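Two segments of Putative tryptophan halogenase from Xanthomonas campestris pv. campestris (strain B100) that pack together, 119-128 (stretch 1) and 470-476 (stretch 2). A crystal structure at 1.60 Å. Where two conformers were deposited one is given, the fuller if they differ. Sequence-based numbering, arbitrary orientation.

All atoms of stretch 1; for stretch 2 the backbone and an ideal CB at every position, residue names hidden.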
# COMPACT_ATOMS: atom_id res chain seq x y z
N GLY A 119 -15.96 4.29 -5.94
CA GLY A 119 -15.72 3.25 -6.93
C GLY A 119 -16.95 3.00 -7.78
O GLY A 119 -18.08 3.36 -7.43
N PHE A 120 -16.71 2.34 -8.93
CA PHE A 120 -17.77 2.09 -9.91
C PHE A 120 -19.01 1.45 -9.29
O PHE A 120 -20.14 1.70 -9.73
CB PHE A 120 -17.26 1.17 -11.03
CG PHE A 120 -18.36 0.73 -11.99
CD1 PHE A 120 -18.92 1.67 -12.82
CD2 PHE A 120 -18.78 -0.60 -12.06
CE1 PHE A 120 -19.93 1.31 -13.74
CE2 PHE A 120 -19.81 -0.98 -12.95
CZ PHE A 120 -20.39 0.01 -13.78
N GLN A 121 -18.82 0.56 -8.32
CA GLN A 121 -19.95 -0.19 -7.79
C GLN A 121 -21.01 0.71 -7.19
O GLN A 121 -22.17 0.29 -7.12
CB GLN A 121 -19.49 -1.24 -6.77
CG GLN A 121 -19.12 -0.72 -5.37
CD GLN A 121 -17.71 -0.16 -5.27
OE1 GLN A 121 -17.07 0.17 -6.28
NE2 GLN A 121 -17.25 0.04 -4.02
N HIS A 122 -20.65 1.92 -6.73
CA HIS A 122 -21.66 2.83 -6.19
C HIS A 122 -22.59 3.33 -7.28
O HIS A 122 -23.81 3.38 -7.07
CB HIS A 122 -20.99 4.00 -5.46
CG HIS A 122 -20.24 3.54 -4.26
ND1 HIS A 122 -20.89 3.17 -3.10
CD2 HIS A 122 -18.93 3.26 -4.06
CE1 HIS A 122 -20.01 2.73 -2.22
NE2 HIS A 122 -18.81 2.77 -2.79
N PHE A 123 -22.05 3.62 -8.47
CA PHE A 123 -22.89 3.99 -9.60
C PHE A 123 -23.71 2.79 -10.06
O PHE A 123 -24.90 2.93 -10.38
CB PHE A 123 -22.03 4.54 -10.74
CG PHE A 123 -21.27 5.75 -10.31
CD1 PHE A 123 -21.86 7.00 -10.32
CD2 PHE A 123 -19.98 5.62 -9.78
CE1 PHE A 123 -21.18 8.13 -9.86
CE2 PHE A 123 -19.29 6.73 -9.32
CZ PHE A 123 -19.88 7.98 -9.36
N TRP A 124 -23.11 1.60 -10.05
CA TRP A 124 -23.87 0.42 -10.45
C TRP A 124 -25.01 0.14 -9.48
O TRP A 124 -26.12 -0.19 -9.91
CB TRP A 124 -22.95 -0.79 -10.56
CG TRP A 124 -23.66 -2.00 -11.05
CD1 TRP A 124 -23.82 -2.37 -12.36
CD2 TRP A 124 -24.31 -3.01 -10.27
NE1 TRP A 124 -24.54 -3.55 -12.43
CE2 TRP A 124 -24.87 -3.95 -11.16
CE3 TRP A 124 -24.50 -3.19 -8.90
CZ2 TRP A 124 -25.58 -5.07 -10.73
CZ3 TRP A 124 -25.22 -4.30 -8.48
CH2 TRP A 124 -25.76 -5.22 -9.39
N LEU A 125 -24.76 0.29 -8.16
CA LEU A 125 -25.80 0.06 -7.15
C LEU A 125 -26.97 1.04 -7.31
O LEU A 125 -28.14 0.64 -7.22
CB LEU A 125 -25.18 0.19 -5.75
CG LEU A 125 -24.34 -1.03 -5.32
CD1 LEU A 125 -23.38 -0.71 -4.16
CD2 LEU A 125 -25.21 -2.28 -5.03
N LYS A 126 -26.67 2.31 -7.55
CA LYS A 126 -27.73 3.28 -7.81
C LYS A 126 -28.48 2.87 -9.06
O LYS A 126 -29.73 2.88 -9.08
CB LYS A 126 -27.12 4.67 -7.98
CG LYS A 126 -28.06 5.73 -8.54
CD LYS A 126 -28.89 6.36 -7.49
CE LYS A 126 -29.65 7.53 -8.09
NZ LYS A 126 -30.50 8.00 -6.97
N ALA A 127 -27.75 2.47 -10.10
CA ALA A 127 -28.41 2.07 -11.34
C ALA A 127 -29.29 0.86 -11.12
O ALA A 127 -30.37 0.76 -11.70
CB ALA A 127 -27.38 1.80 -12.44
N HIS A 128 -28.82 -0.09 -10.31
CA HIS A 128 -29.64 -1.25 -9.98
C HIS A 128 -30.92 -0.83 -9.23
O HIS A 128 -32.01 -1.33 -9.53
CB HIS A 128 -28.80 -2.23 -9.15
CG HIS A 128 -29.42 -3.58 -9.00
ND1 HIS A 128 -29.26 -4.33 -7.86
CD2 HIS A 128 -30.17 -4.32 -9.84
CE1 HIS A 128 -29.90 -5.48 -8.00
NE2 HIS A 128 -30.46 -5.49 -9.20
N UNK A 470 -28.64 10.00 -17.50
CA UNK A 470 -27.19 10.16 -17.37
C UNK A 470 -26.55 8.88 -16.85
O UNK A 470 -25.50 8.44 -17.33
CB UNK A 470 -26.86 11.33 -16.44
N UNK A 471 -27.20 8.25 -15.88
CA UNK A 471 -26.67 7.04 -15.29
C UNK A 471 -26.67 5.90 -16.29
O UNK A 471 -25.68 5.16 -16.40
CB UNK A 471 -27.48 6.66 -14.05
N UNK A 472 -27.76 5.75 -17.05
CA UNK A 472 -27.83 4.72 -18.07
C UNK A 472 -26.82 4.97 -19.18
O UNK A 472 -26.23 4.02 -19.73
CB UNK A 472 -29.24 4.64 -18.65
N UNK A 473 -26.61 6.24 -19.54
CA UNK A 473 -25.64 6.58 -20.58
C UNK A 473 -24.23 6.25 -20.12
O UNK A 473 -23.41 5.78 -20.91
CB UNK A 473 -25.74 8.06 -20.95
N UNK A 474 -23.94 6.50 -18.84
CA UNK A 474 -22.65 6.17 -18.26
C UNK A 474 -22.40 4.66 -18.34
O UNK A 474 -21.37 4.22 -18.84
CB UNK A 474 -22.58 6.65 -16.81
N UNK A 475 -23.35 3.87 -17.85
CA UNK A 475 -23.17 2.42 -17.85
C UNK A 475 -23.10 1.86 -19.28
O UNK A 475 -22.26 1.01 -19.57
CB UNK A 475 -24.31 1.75 -17.08
N UNK A 476 -23.96 2.35 -20.19
CA UNK A 476 -23.97 1.80 -21.55
C UNK A 476 -22.72 2.17 -22.32
O UNK A 476 -22.26 1.39 -23.17
CB UNK A 476 -25.20 2.29 -22.31

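Stretch 2 is a helix throughout, and its axis passes that of helix 120-128 at a closest approach of 10.3 Å, the two N-to-C directions standing 126° apart. All seven positions lie within a helix that continues at both ends, which disfavours proline, without an amide hydrogen to give, and nothing in the helical phi/psi values calls for glycine.

Position 470 lies out of reach of stretch 1, with nothing of it within 5.5 Å of the ideal CB, so almost any helix-compatible side chain would suit. The deposited residue is Glu-470, extended and making no contact here.

At position 471 the CA-to-CB bond points toward stretch 1, and the ideal CB lies 5.1 Å from Ala-127 CB. The small alanine leaves room for a side chain to advance between the helices, and the nearby surface is the methyl of Ala-127, the aliphatic part of Lys-126 and the backbone around Phe-123. A branched or flexible apolar residue, such as leucine, isoleucine or methionine, fits best. The residue is Leu-471, with chi1 t and chi2 p. Its CD2 comes 3.4 Å from Lys-126 CG and 3.7 Å from Ala-127 CA, while its CD1 lies 3.7 Å from Phe-123 O, a van der Waals contact. This is the largest area that any residue of stretch 2 has covered by stretch 1.

Position 472 points sideways and 473 is out of reach; stretch 1 constrains neither, and polar residues are as acceptable as others. They are Ser-472 and Gln-473.

Position 474 again points toward stretch 1, but from a distance: no atom of stretch 1 lies within 5.5 Å of its ideal CB. A long apolar side chain is needed to bridge the gap to the rings of Phe-120 and Phe-123; phenylalanine, methionine or leucine could serve. Phe-474 does so with chi1 t. Its edge is directed at the face of Phe-123, centroids 5.5 Å apart and planes at 70°, and its CE2 packs 3.8 Å from Phe-123 CB and 3.9 Å from Phe-120 CE1.

Position 475 also points toward stretch 1, its ideal CB 5.4 Å from Phe-120 CZ, with Trp-124 and Ala-127 within range of a medium-sized side chain. Leucine, isoleucine or methionine would suit this apolar setting. Leu-475 places CD1 3.9 Å from Phe-120 CE1, and CD2 3.5 Å from Ala-127 CB and 4.2 Å from Trp-124 CD1; its chi1 of -97° is off the usual wells.

Position 476 is out of reach, leaving the choice open. The carboxylate oxygens of Glu-476 are hydrogen-bonded elsewhere in the structure. No hydrogen bond joins the stretches, whose contact is one of apolar packing.

Stretch 2 470-476: ELSQFLE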
# COMPACT_ATOMS: atom_id res chain seq x y z
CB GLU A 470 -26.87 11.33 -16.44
CG GLU A 470 -25.38 11.64 -16.41
CD GLU A 470 -25.00 12.72 -15.39
OE1 GLU A 470 -25.90 13.26 -14.69
OE2 GLU A 470 -23.79 13.02 -15.29
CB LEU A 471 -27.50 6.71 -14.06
CG LEU A 471 -27.13 5.63 -13.07
CD1 LEU A 471 -25.72 5.82 -12.55
CD2 LEU A 471 -28.16 5.71 -11.96
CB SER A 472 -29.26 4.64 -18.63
OG SER A 472 -29.35 3.54 -19.50
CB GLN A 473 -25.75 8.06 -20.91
CG GLN A 473 -24.68 8.58 -21.84
CD GLN A 473 -24.77 10.09 -22.02
OE1 GLN A 473 -24.68 10.85 -21.05
NE2 GLN A 473 -24.96 10.53 -23.26
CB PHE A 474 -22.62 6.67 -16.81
CG PHE A 474 -21.38 6.25 -16.02
CD1 PHE A 474 -20.10 6.57 -16.46
CD2 PHE A 474 -21.52 5.55 -14.83
CE1 PHE A 474 -18.95 6.19 -15.71
CE2 PHE A 474 -20.40 5.17 -14.09
CZ PHE A 474 -19.11 5.48 -14.54
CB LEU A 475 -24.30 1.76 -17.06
CG LEU A 475 -23.93 1.42 -15.59
CD1 LEU A 475 -23.45 2.61 -14.76
CD2 LEU A 475 -25.12 0.74 -14.93
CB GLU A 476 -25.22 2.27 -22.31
CG GLU A 476 -26.42 1.38 -22.10
CD GLU A 476 -26.19 -0.05 -22.58
OE1 GLU A 476 -26.32 -0.29 -23.80
OE2 GLU A 476 -25.87 -0.92 -21.73
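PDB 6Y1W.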